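Local coordinates for Lmo0325 protein (Listeria monocytogenes EGD-e, PDB 4RYK) that probably binds DNA through an N-terminal helix-turn-helix domain and regulates transcription, with an Rgg-type helical C-terminal domain, at residues L153-F167 / F182-Y196. Sequence-based numbering, arbitrary orientation.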
ATOM      1  N   LEU A 153      11.869 -21.368 -11.772  1.00 37.06           N
ATOM      2  CA  LEU A 153      12.771 -20.256 -11.483  1.00 35.60           C
ATOM      3  C   LEU A 153      14.148 -20.354 -12.177  1.00 36.72           C
ATOM      4  O   LEU A 153      14.775 -19.342 -12.455  1.00 35.26           O
ATOM      5  CB  LEU A 153      13.011 -20.156  -9.990  1.00 34.75           C
ATOM      6  CG  LEU A 153      11.778 -19.832  -9.128  1.00 37.95           C
ATOM      7  CD1 LEU A 153      12.172 -19.895  -7.655  1.00 38.11           C
ATOM      8  CD2 LEU A 153      11.207 -18.459  -9.471  1.00 35.14           C
ATOM      9  N   TRP A 154      14.639 -21.578 -12.351  1.00 39.06           N
ATOM     10  CA  TRP A 154      15.920 -21.865 -13.035  1.00 38.91           C
ATOM     11  C   TRP A 154      16.001 -21.148 -14.339  1.00 36.35           C
ATOM     12  O   TRP A 154      15.058 -21.145 -15.139  1.00 36.17           O
ATOM     13  CB  TRP A 154      15.978 -23.369 -13.271  1.00 41.55           C
ATOM     14  CG  TRP A 154      17.152 -23.910 -13.857  1.00 47.01           C
ATOM     15  CD1 TRP A 154      18.447 -23.643 -13.493  1.00 47.63           C
ATOM     16  CD2 TRP A 154      17.209 -24.971 -14.846  1.00 50.78           C
ATOM     17  NE1 TRP A 154      19.298 -24.427 -14.218  1.00 45.57           N
ATOM     18  CE2 TRP A 154      18.576 -25.251 -15.062  1.00 50.28           C
ATOM     19  CE3 TRP A 154      16.226 -25.716 -15.564  1.00 53.39           C
ATOM     20  CZ2 TRP A 154      19.022 -26.278 -16.004  1.00 51.27           C
ATOM     21  CZ3 TRP A 154      16.651 -26.695 -16.504  1.00 50.87           C
ATOM     22  CH2 TRP A 154      18.050 -26.969 -16.708  1.00 49.66           C
ATOM     23  N   LYS A 155      17.128 -20.497 -14.529  1.00 36.22           N
ATOM     24  CA  LYS A 155      17.469 -19.750 -15.759  1.00 36.97           C
ATOM     25  C   LYS A 155      16.656 -18.452 -16.000  1.00 36.96           C
ATOM     26  O   LYS A 155      16.875 -17.801 -16.984  1.00 38.62           O
ATOM     27  CB  LYS A 155      17.471 -20.655 -17.015  1.00 35.39           C
ATOM     28  CG  LYS A 155      18.601 -21.676 -17.032  1.00 37.60           C
ATOM     29  CD  LYS A 155      18.582 -22.553 -18.316  1.00 38.31           C
ATOM     30  CE  LYS A 155      17.511 -23.620 -18.232  1.00 38.00           C
ATOM     31  NZ  LYS A 155      17.499 -24.556 -19.344  1.00 37.52           N
HETATM   32  N   MSE A 156      15.747 -18.071 -15.114  1.00 35.30           N
HETATM   33  CA  MSE A 156      15.111 -16.739 -15.245  1.00 36.85           C
HETATM   34  C   MSE A 156      16.091 -15.694 -14.762  1.00 38.19           C
HETATM   35  O   MSE A 156      16.812 -15.875 -13.757  1.00 37.83           O
HETATM   36  CB  MSE A 156      13.844 -16.630 -14.419  1.00 33.64           C
HETATM   37  CG  MSE A 156      12.759 -17.547 -14.923  1.00 34.46           C
HETATM   38 SE   MSE A 156      11.069 -17.335 -13.897  0.90 35.34          SE
HETATM   39  CE  MSE A 156      10.881 -15.426 -14.105  1.00 32.72           C
ATOM     40  N   GLN A 157      16.130 -14.586 -15.459  1.00 40.06           N
ATOM     41  CA  GLN A 157      17.129 -13.551 -15.189  1.00 46.37           C
ATOM     42  C   GLN A 157      16.531 -12.395 -14.440  1.00 45.00           C
ATOM     43  O   GLN A 157      17.254 -11.617 -13.799  1.00 43.44           O
ATOM     44  CB  GLN A 157      17.689 -12.983 -16.499  1.00 50.93           C
ATOM     45  CG  GLN A 157      18.315 -13.974 -17.439  1.00 61.10           C
ATOM     46  CD  GLN A 157      19.488 -14.682 -16.820  1.00 76.63           C
ATOM     47  OE1 GLN A 157      19.855 -15.770 -17.269  1.00 93.72           O
ATOM     48  NE2 GLN A 157      20.082 -14.091 -15.769  1.00 78.31           N
ATOM     49  N   THR A 158      15.221 -12.219 -14.598  1.00 41.92           N
ATOM     50  CA  THR A 158      14.527 -11.108 -13.942  1.00 41.51           C
ATOM     51  C   THR A 158      13.173 -11.639 -13.411  1.00 41.39           C
ATOM     52  O   THR A 158      12.519 -12.503 -14.025  1.00 42.45           O
ATOM     53  CB  THR A 158      14.333  -9.906 -14.859  1.00 40.61           C
ATOM     54  OG1 THR A 158      13.552 -10.306 -15.949  1.00 49.80           O
ATOM     55  CG2 THR A 158      15.603  -9.458 -15.446  1.00 45.01           C
ATOM     56  N   TRP A 159      12.831 -11.168 -12.216  1.00 36.39           N
ATOM     57  CA  TRP A 159      11.668 -11.639 -11.469  1.00 34.98           C
ATOM     58  C   TRP A 159      10.634 -10.526 -11.385  1.00 33.98           C
ATOM     59  O   TRP A 159      10.994  -9.365 -11.293  1.00 34.37           O
ATOM     60  CB  TRP A 159      12.099 -12.021 -10.092  1.00 33.11           C
ATOM     61  CG  TRP A 159      12.801 -13.335  -9.967  1.00 33.13           C
ATOM     62  CD1 TRP A 159      13.375 -14.075 -10.944  1.00 37.65           C
ATOM     63  CD2 TRP A 159      13.092 -14.004  -8.745  1.00 34.10           C
ATOM     64  NE1 TRP A 159      13.977 -15.211 -10.410  1.00 34.47           N
ATOM     65  CE2 TRP A 159      13.847 -15.164  -9.057  1.00 35.42           C
ATOM     66  CE3 TRP A 159      12.782 -13.744  -7.421  1.00 34.87           C
ATOM     67  CZ2 TRP A 159      14.244 -16.073  -8.095  1.00 36.35           C
ATOM     68  CZ3 TRP A 159      13.218 -14.629  -6.453  1.00 37.73           C
ATOM     69  CH2 TRP A 159      13.939 -15.793  -6.802  1.00 37.29           C
ATOM     70  N   THR A 160       9.365 -10.882 -11.477  1.00 31.98           N
ATOM     71  CA  THR A 160       8.309 -10.024 -11.001  1.00 33.46           C
ATOM     72  C   THR A 160       7.926 -10.514  -9.611  1.00 33.95           C
ATOM     73  O   THR A 160       8.576 -11.409  -9.065  1.00 32.58           O
ATOM     74  CB  THR A 160       7.102 -10.070 -11.946  1.00 34.48           C
ATOM     75  OG1 THR A 160       6.510 -11.357 -11.875  1.00 33.25           O
ATOM     76  CG2 THR A 160       7.555  -9.800 -13.391  1.00 34.10           C
ATOM     77  N   LEU A 161       6.905  -9.919  -8.989  1.00 34.05           N
ATOM     78  CA  LEU A 161       6.612 -10.303  -7.611  1.00 35.23           C
ATOM     79  C   LEU A 161       6.115 -11.733  -7.482  1.00 35.02           C
ATOM     80  O   LEU A 161       6.257 -12.345  -6.426  1.00 32.63           O
ATOM     81  CB  LEU A 161       5.639  -9.339  -6.969  1.00 35.32           C
ATOM     82  CG  LEU A 161       6.207  -7.937  -6.877  1.00 36.26           C
ATOM     83  CD1 LEU A 161       5.179  -7.008  -6.251  1.00 38.24           C
ATOM     84  CD2 LEU A 161       7.495  -7.844  -6.088  1.00 35.91           C
ATOM     85  N   GLU A 162       5.545 -12.281  -8.541  1.00 34.31           N
ATOM     86  CA  GLU A 162       5.155 -13.690  -8.539  1.00 32.86           C
ATOM     87  C   GLU A 162       6.336 -14.600  -8.137  1.00 34.37           C
ATOM     88  O   GLU A 162       6.188 -15.505  -7.338  1.00 35.32           O
ATOM     89  CB  GLU A 162       4.608 -14.072  -9.923  1.00 33.85           C
ATOM     90  CG  GLU A 162       4.263 -15.553 -10.083  1.00 35.44           C
ATOM     91  CD  GLU A 162       2.988 -15.913  -9.345  1.00 38.70           C
ATOM     92  OE1 GLU A 162       2.253 -14.997  -8.887  1.00 36.84           O
ATOM     93  OE2 GLU A 162       2.672 -17.091  -9.247  1.00 34.81           O
ATOM     94  N   GLU A 163       7.518 -14.361  -8.687  1.00 32.90           N
ATOM     95  CA  GLU A 163       8.655 -15.222  -8.383  1.00 32.94           C
ATOM     96  C   GLU A 163       9.165 -14.970  -6.996  1.00 31.70           C
ATOM     97  O   GLU A 163       9.626 -15.892  -6.327  1.00 32.51           O
ATOM     98  CB  GLU A 163       9.772 -15.040  -9.413  1.00 35.84           C
ATOM     99  CG  GLU A 163       9.456 -15.656 -10.773  1.00 35.76           C
ATOM    100  CD  GLU A 163       8.467 -14.807 -11.593  1.00 36.24           C
ATOM    101  OE1 GLU A 163       8.577 -13.563 -11.603  1.00 34.06           O
ATOM    102  OE2 GLU A 163       7.556 -15.364 -12.230  1.00 39.39           O
ATOM    103  N   VAL A 164       9.049 -13.735  -6.527  1.00 32.36           N
ATOM    104  CA  VAL A 164       9.392 -13.395  -5.144  1.00 34.32           C
ATOM    105  C   VAL A 164       8.523 -14.220  -4.192  1.00 36.88           C
ATOM    106  O   VAL A 164       9.005 -14.806  -3.229  1.00 39.50           O
ATOM    107  CB  VAL A 164       9.205 -11.881  -4.824  1.00 36.06           C
ATOM    108  CG1 VAL A 164       9.548 -11.624  -3.410  1.00 37.10           C
ATOM    109  CG2 VAL A 164      10.129 -11.039  -5.673  1.00 38.69           C
ATOM    110  N   ARG A 165       7.236 -14.317  -4.487  1.00 34.54           N
ATOM    111  CA  ARG A 165       6.347 -15.150  -3.656  1.00 34.50           C
ATOM    112  C   ARG A 165       6.663 -16.630  -3.793  1.00 35.57           C
ATOM    113  O   ARG A 165       6.651 -17.357  -2.826  1.00 36.98           O
ATOM    114  CB  ARG A 165       4.920 -14.916  -4.090  1.00 37.12           C
ATOM    115  CG  ARG A 165       4.431 -13.548  -3.704  1.00 36.53           C
ATOM    116  CD  ARG A 165       3.245 -13.238  -4.570  1.00 42.00           C
ATOM    117  NE  ARG A 165       2.646 -12.101  -3.991  1.00 44.47           N
ATOM    118  CZ  ARG A 165       2.260 -11.007  -4.589  1.00 50.98           C
ATOM    119  NH1 ARG A 165       2.277 -10.807  -5.949  1.00 52.38           N
ATOM    120  NH2 ARG A 165       1.760 -10.111  -3.748  1.00 51.16           N
ATOM    121  N   ILE A 166       6.956 -17.079  -5.007  1.00 36.97           N
ATOM    122  CA  ILE A 166       7.280 -18.477  -5.199  1.00 38.78           C
ATOM    123  C   ILE A 166       8.537 -18.833  -4.391  1.00 41.74           C
ATOM    124  O   ILE A 166       8.557 -19.814  -3.631  1.00 45.46           O
ATOM    125  CB  ILE A 166       7.450 -18.804  -6.684  1.00 38.02           C
ATOM    126  CG1 ILE A 166       6.089 -18.832  -7.382  1.00 39.21           C
ATOM    127  CG2 ILE A 166       8.135 -20.160  -6.828  1.00 40.64           C
ATOM    128  CD1 ILE A 166       6.169 -18.724  -8.886  1.00 38.70           C
ATOM    129  N   PHE A 167       9.567 -17.992  -4.528  1.00 41.42           N
ATOM    130  CA  PHE A 167      10.846 -18.190  -3.890  1.00 41.04           C
ATOM    131  C   PHE A 167      10.632 -18.284  -2.423  1.00 47.01           C
ATOM    132  O   PHE A 167      11.212 -19.157  -1.752  1.00 46.05           O
ATOM    133  CB  PHE A 167      11.766 -17.014  -4.129  1.00 44.48           C
ATOM    134  CG  PHE A 167      13.091 -17.149  -3.504  1.00 45.80           C
ATOM    135  CD1 PHE A 167      13.883 -18.250  -3.787  1.00 49.17           C
ATOM    136  CD2 PHE A 167      13.595 -16.157  -2.715  1.00 45.91           C
ATOM    137  CE1 PHE A 167      15.158 -18.360  -3.257  1.00 48.81           C
ATOM    138  CE2 PHE A 167      14.865 -16.256  -2.188  1.00 44.67           C
ATOM    139  CZ  PHE A 167      15.633 -17.358  -2.439  1.00 47.33           C
ATOM    140  N   PHE A 182      19.542 -17.685  -6.523  1.00 36.30           N
ATOM    141  CA  PHE A 182      18.207 -17.111  -6.665  1.00 36.12           C
ATOM    142  C   PHE A 182      18.061 -15.801  -5.854  1.00 38.77           C
ATOM    143  O   PHE A 182      17.468 -14.841  -6.319  1.00 35.98           O
ATOM    144  CB  PHE A 182      17.100 -18.094  -6.226  1.00 37.32           C
ATOM    145  CG  PHE A 182      16.833 -19.215  -7.183  1.00 36.26           C
ATOM    146  CD1 PHE A 182      17.033 -19.091  -8.547  1.00 40.90           C
ATOM    147  CD2 PHE A 182      16.338 -20.394  -6.715  1.00 40.85           C
ATOM    148  CE1 PHE A 182      16.779 -20.141  -9.421  1.00 41.59           C
ATOM    149  CE2 PHE A 182      16.108 -21.461  -7.574  1.00 43.43           C
ATOM    150  CZ  PHE A 182      16.324 -21.339  -8.929  1.00 41.35           C
ATOM    151  N   TYR A 183      18.573 -15.796  -4.638  1.00 38.96           N
ATOM    152  CA  TYR A 183      18.639 -14.608  -3.831  1.00 39.93           C
ATOM    153  C   TYR A 183      19.283 -13.410  -4.558  1.00 40.45           C
ATOM    154  O   TYR A 183      18.729 -12.294  -4.545  1.00 39.96           O
ATOM    155  CB  TYR A 183      19.372 -14.926  -2.512  1.00 40.44           C
ATOM    156  CG  TYR A 183      19.604 -13.715  -1.624  1.00 42.44           C
ATOM    157  CD1 TYR A 183      18.648 -13.318  -0.729  1.00 44.38           C
ATOM    158  CD2 TYR A 183      20.786 -12.992  -1.658  1.00 43.72           C
ATOM    159  CE1 TYR A 183      18.852 -12.206   0.081  1.00 45.35           C
ATOM    160  CE2 TYR A 183      20.989 -11.891  -0.839  1.00 43.67           C
ATOM    161  CZ  TYR A 183      20.011 -11.505   0.023  1.00 46.55           C
ATOM    162  OH  TYR A 183      20.146 -10.407   0.854  1.00 49.43           O
ATOM    163  N   GLN A 184      20.432 -13.633  -5.201  1.00 43.61           N
ATOM    164  CA  GLN A 184      21.073 -12.585  -6.000  1.00 44.26           C
ATOM    165  C   GLN A 184      20.153 -12.115  -7.138  1.00 42.23           C
ATOM    166  O   GLN A 184      19.966 -10.942  -7.328  1.00 42.25           O
ATOM    167  CB  GLN A 184      22.462 -13.014  -6.492  1.00 47.51           C
ATOM    168  CG  GLN A 184      23.467 -13.020  -5.346  1.00 54.17           C
ATOM    169  CD  GLN A 184      24.801 -13.714  -5.660  1.00 67.47           C
ATOM    170  OE1 GLN A 184      25.055 -14.235  -6.771  1.00 72.97           O
ATOM    171  NE2 GLN A 184      25.676 -13.732  -4.659  1.00 74.25           N
ATOM    172  N   ILE A 185      19.489 -12.997  -7.835  1.00 41.77           N
ATOM    173  CA  ILE A 185      18.504 -12.523  -8.831  1.00 43.65           C
ATOM    174  C   ILE A 185      17.346 -11.717  -8.218  1.00 45.13           C
ATOM    175  O   ILE A 185      16.963 -10.681  -8.759  1.00 48.53           O
ATOM    176  CB  ILE A 185      17.887 -13.699  -9.572  1.00 45.66           C
ATOM    177  CG1 ILE A 185      18.965 -14.612 -10.168  1.00 51.92           C
ATOM    178  CG2 ILE A 185      16.921 -13.215 -10.629  1.00 45.83           C
ATOM    179  CD1 ILE A 185      19.513 -14.182 -11.498  1.00 55.57           C
HETATM  180  N   MSE A 186      16.777 -12.226  -7.114  1.00 43.55           N
HETATM  181  CA  MSE A 186      15.719 -11.562  -6.295  1.00 41.27           C
HETATM  182  C   MSE A 186      16.220 -10.148  -6.034  1.00 41.95           C
HETATM  183  O   MSE A 186      15.468  -9.174  -6.174  1.00 41.24           O
HETATM  184  CB  MSE A 186      15.323 -12.350  -4.973  1.00 39.65           C
HETATM  185  CG  MSE A 186      14.174 -12.097  -3.813  1.00 34.30           C
HETATM  186 SE   MSE A 186      14.986 -10.598  -2.722  0.65 46.76          SE
HETATM  187  CE  MSE A 186      15.847 -11.977  -1.652  1.00 50.94           C
ATOM    188  N   LEU A 187      17.460  -9.993  -5.598  1.00 42.40           N
ATOM    189  CA  LEU A 187      17.935  -8.644  -5.216  1.00 40.56           C
ATOM    190  C   LEU A 187      17.819  -7.631  -6.341  1.00 40.48           C
ATOM    191  O   LEU A 187      17.532  -6.497  -6.064  1.00 41.50           O
ATOM    192  CB  LEU A 187      19.364  -8.621  -4.690  1.00 41.00           C
ATOM    193  CG  LEU A 187      19.596  -9.160  -3.291  1.00 42.80           C
ATOM    194  CD1 LEU A 187      21.082  -9.015  -2.944  1.00 44.04           C
ATOM    195  CD2 LEU A 187      18.696  -8.450  -2.271  1.00 44.47           C
ATOM    196  N   LYS A 188      18.021  -8.027  -7.588  1.00 40.79           N
ATOM    197  CA  LYS A 188      17.861  -7.088  -8.704  1.00 42.06           C
ATOM    198  C   LYS A 188      16.410  -6.592  -8.795  1.00 46.07           C
ATOM    199  O   LYS A 188      16.149  -5.481  -9.161  1.00 46.77           O
ATOM    200  CB  LYS A 188      18.216  -7.747 -10.006  1.00 43.75           C
ATOM    201  CG  LYS A 188      19.648  -8.218 -10.018  1.00 49.60           C
ATOM    202  CD  LYS A 188      20.098  -8.642 -11.406  1.00 56.57           C
ATOM    203  CE  LYS A 188      19.094  -9.566 -12.075  1.00 63.85           C
ATOM    204  NZ  LYS A 188      19.669 -10.224 -13.292  1.00 66.80           N
ATOM    205  N   SER A 189      15.455  -7.429  -8.460  1.00 43.06           N
ATOM    206  CA  SER A 189      14.090  -6.957  -8.533  1.00 45.61           C
ATOM    207  C   SER A 189      13.741  -6.126  -7.282  1.00 41.89           C
ATOM    208  O   SER A 189      13.030  -5.131  -7.384  1.00 41.97           O
ATOM    209  CB  SER A 189      13.120  -8.118  -8.776  1.00 50.57           C
ATOM    210  OG  SER A 189      12.838  -8.805  -7.564  1.00 59.02           O
ATOM    211  N   TYR A 190      14.275  -6.498  -6.132  1.00 39.13           N
ATOM    212  CA  TYR A 190      14.161  -5.693  -4.942  1.00 38.96           C
ATOM    213  C   TYR A 190      14.547  -4.219  -5.206  1.00 41.21           C
ATOM    214  O   TYR A 190      13.863  -3.303  -4.779  1.00 35.57           O
ATOM    215  CB  TYR A 190      15.016  -6.300  -3.814  1.00 40.86           C
ATOM    216  CG  TYR A 190      15.320  -5.283  -2.730  1.00 40.47           C
ATOM    217  CD1 TYR A 190      14.312  -4.807  -1.925  1.00 44.49           C
ATOM    218  CD2 TYR A 190      16.612  -4.766  -2.548  1.00 43.42           C
ATOM    219  CE1 TYR A 190      14.567  -3.833  -0.963  1.00 47.27           C
ATOM    220  CE2 TYR A 190      16.886  -3.815  -1.571  1.00 41.96           C
ATOM    221  CZ  TYR A 190      15.861  -3.352  -0.777  1.00 45.37           C
ATOM    222  OH  TYR A 190      16.042  -2.367   0.179  1.00 49.23           O
ATOM    223  N   GLU A 191      15.624  -3.999  -5.940  1.00 39.46           N
ATOM    224  CA  GLU A 191      16.121  -2.666  -6.186  1.00 43.73           C
ATOM    225  C   GLU A 191      15.116  -1.792  -6.967  1.00 44.02           C
ATOM    226  O   GLU A 191      15.080  -0.620  -6.777  1.00 45.69           O
ATOM    227  CB  GLU A 191      17.495  -2.738  -6.927  1.00 46.22           C
ATOM    228  CG  GLU A 191      18.658  -3.172  -6.030  1.00 52.42           C
ATOM    229  CD  GLU A 191      18.976  -2.133  -4.935  1.00 61.04           C
ATOM    230  OE1 GLU A 191      18.666  -0.936  -5.147  1.00 68.33           O
ATOM    231  OE2 GLU A 191      19.530  -2.494  -3.859  1.00 63.29           O
ATOM    232  N   LYS A 192      14.339  -2.377  -7.860  1.00 46.85           N
ATOM    233  CA  LYS A 192      13.226  -1.688  -8.533  1.00 51.66           C
ATOM    234  C   LYS A 192      12.047  -1.519  -7.585  1.00 47.52           C
ATOM    235  O   LYS A 192      11.510  -0.419  -7.379  1.00 58.13           O
ATOM    236  CB  LYS A 192      12.722  -2.532  -9.698  1.00 57.93           C
ATOM    237  CG  LYS A 192      13.762  -3.025 -10.674  1.00 65.71           C
ATOM    238  CD  LYS A 192      14.461  -1.840 -11.313  1.00 77.77           C
ATOM    239  CE  LYS A 192      15.647  -2.264 -12.172  1.00 84.35           C
ATOM    240  NZ  LYS A 192      15.204  -2.842 -13.472  1.00 87.26           N
ATOM    241  N   TYR A 193      11.682  -2.622  -6.957  1.00 38.42           N
ATOM    242  CA  TYR A 193      10.414  -2.706  -6.274  1.00 41.29           C
ATOM    243  C   TYR A 193      10.396  -2.095  -4.870  1.00 42.12           C
ATOM    244  O   TYR A 193       9.345  -2.027  -4.257  1.00 37.83           O
ATOM    245  CB  TYR A 193       9.925  -4.153  -6.190  1.00 35.99           C
ATOM    246  CG  TYR A 193       9.392  -4.749  -7.457  1.00 36.70           C
ATOM    247  CD1 TYR A 193       8.168  -4.369  -7.956  1.00 38.03           C
ATOM    248  CD2 TYR A 193      10.100  -5.741  -8.159  1.00 40.68           C
ATOM    249  CE1 TYR A 193       7.649  -4.920  -9.119  1.00 35.97           C
ATOM    250  CE2 TYR A 193       9.582  -6.310  -9.341  1.00 40.58           C
ATOM    251  CZ  TYR A 193       8.362  -5.895  -9.807  1.00 36.87           C
ATOM    252  OH  TYR A 193       7.792  -6.412 -10.948  1.00 34.08           O
ATOM    253  N   ARG A 194      11.543  -1.669  -4.353  1.00 42.98           N
ATOM    254  CA  ARG A 194      11.573  -1.176  -2.987  1.00 43.65           C
ATOM    255  C   ARG A 194      10.825   0.150  -2.916  1.00 38.37           C
ATOM    256  O   ARG A 194      10.442   0.540  -1.850  1.00 39.17           O
ATOM    257  CB  ARG A 194      12.996  -0.991  -2.458  1.00 48.52           C
ATOM    258  CG  ARG A 194      13.881  -0.067  -3.271  1.00 51.10           C
ATOM    259  CD  ARG A 194      15.337  -0.220  -2.843  1.00 56.57           C
ATOM    260  NE  ARG A 194      15.541   0.594  -1.667  1.00 62.21           N
ATOM    261  CZ  ARG A 194      16.453   1.539  -1.533  1.00 67.02           C
ATOM    262  NH1 ARG A 194      17.331   1.785  -2.498  1.00 71.13           N
ATOM    263  NH2 ARG A 194      16.502   2.221  -0.400  1.00 69.40           N
ATOM    264  N   TYR A 195      10.645   0.828  -4.033  1.00 38.00           N
ATOM    265  CA  TYR A 195       9.824   2.028  -4.069  1.00 41.44           C
ATOM    266  C   TYR A 195       8.338   1.741  -4.411  1.00 40.53           C
ATOM    267  O   TYR A 195       7.547   2.655  -4.621  1.00 42.83           O
ATOM    268  CB  TYR A 195      10.455   3.082  -5.005  1.00 46.82           C
ATOM    269  CG  TYR A 195      11.913   3.411  -4.656  1.00 50.78           C
ATOM    270  CD1 TYR A 195      12.952   2.660  -5.205  1.00 55.80           C
ATOM    271  CD2 TYR A 195      12.245   4.430  -3.747  1.00 52.44           C
ATOM    272  CE1 TYR A 195      14.286   2.922  -4.896  1.00 57.67           C
ATOM    273  CE2 TYR A 195      13.577   4.712  -3.445  1.00 53.17           C
ATOM    274  CZ  TYR A 195      14.588   3.941  -4.022  1.00 57.28           C
ATOM    275  OH  TYR A 195      15.918   4.139  -3.745  1.00 60.43           O
ATOM    276  N   TYR A 196       7.965   0.475  -4.512  1.00 34.92           N
ATOM    277  CA  TYR A 196       6.590   0.115  -4.784  1.00 35.94           C
ATOM    278  C   TYR A 196       5.950  -0.193  -3.405  1.00 34.47           C
ATOM    279  O   TYR A 196       6.423  -1.033  -2.641  1.00 35.26           O
ATOM    280  CB  TYR A 196       6.541  -1.073  -5.736  1.00 35.83           C
ATOM    281  CG  TYR A 196       5.173  -1.582  -6.160  1.00 34.86           C
ATOM    282  CD1 TYR A 196       4.129  -0.714  -6.476  1.00 37.76           C
ATOM    283  CD2 TYR A 196       4.960  -2.937  -6.333  1.00 35.17           C
ATOM    284  CE1 TYR A 196       2.893  -1.204  -6.862  1.00 36.01           C
ATOM    285  CE2 TYR A 196       3.739  -3.429  -6.709  1.00 35.17           C
ATOM    286  CZ  TYR A 196       2.712  -2.566  -6.982  1.00 34.68           C
ATOM    287  OH  TYR A 196       1.510  -3.112  -7.365  1.00 34.80           O
TER
HETATM  288  O   HOH W   1      15.300  -9.998 -10.715  1.00 36.95           O
HETATM  289  O   HOH W   2       9.634  -6.655 -12.893  1.00 46.04           O
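Phe-182 starts the contact: CB of Leu-153 lies over one face of its ring, CE1 of Phe-167 meets the ring edge near its plane, and the Trp-159 side chain crosses at about a right angle, CH2 4.0 Å from CB of Phe-182. One turn on, CG2 of Ile-185, anti to the backbone N, sits over the five-membered ring of Trp-159, 3.8 Å from its centroid. CB of Glu-163 and CD2 of Leu-153 cover the opposite face, so the indole is held between residues of its own segment and helix 182-193. Its far corner is tight as well, Trp-159 CZ3 lying 3.4 Å from CB of Met-186, a selenomethionine. A water bridges Trp-159 N and Ile-185 O. Lys-188 bends at chi3 (-48°), and its NZ donates a hydrogen bond of 2.8 Å to Gln-157 O, in the carbonyl plane at a C=O...N angle of 154°. CB of Ser-189 packs on Trp-159 O, while its OG donates to a lone pair of Met-186 O, which also accepts from Tyr-190 N. The Tyr-193 ring takes CD2 of Leu-161 squarely over its centre, and a second water, 2.7 Å from Tyr-193 OH, links weakly to Trp-159 O. Last, the Tyr-196 ring meets CD1 of Leu-161 at its edge. Thr-160 N-caps helix 161-170, its N donating to Glu-163 OE1. The axes of helix segments 161-167 and 182-193 come within 10.5 Å, their N-to-C directions 137° apart, in the all-helical, TPR-related Rgg-type domain. Phe-203 of helix 197-216 packs against Val-164, Met-186, Ser-189 and Tyr-193. Lys-21 of the second subunit forms a salt bridge with Glu-163 OE1 and a hydrogen bond with Thr-160 OG1, and its Asp-65 bonds Tyr-196 OH, so residues at two helix starts meet that subunit.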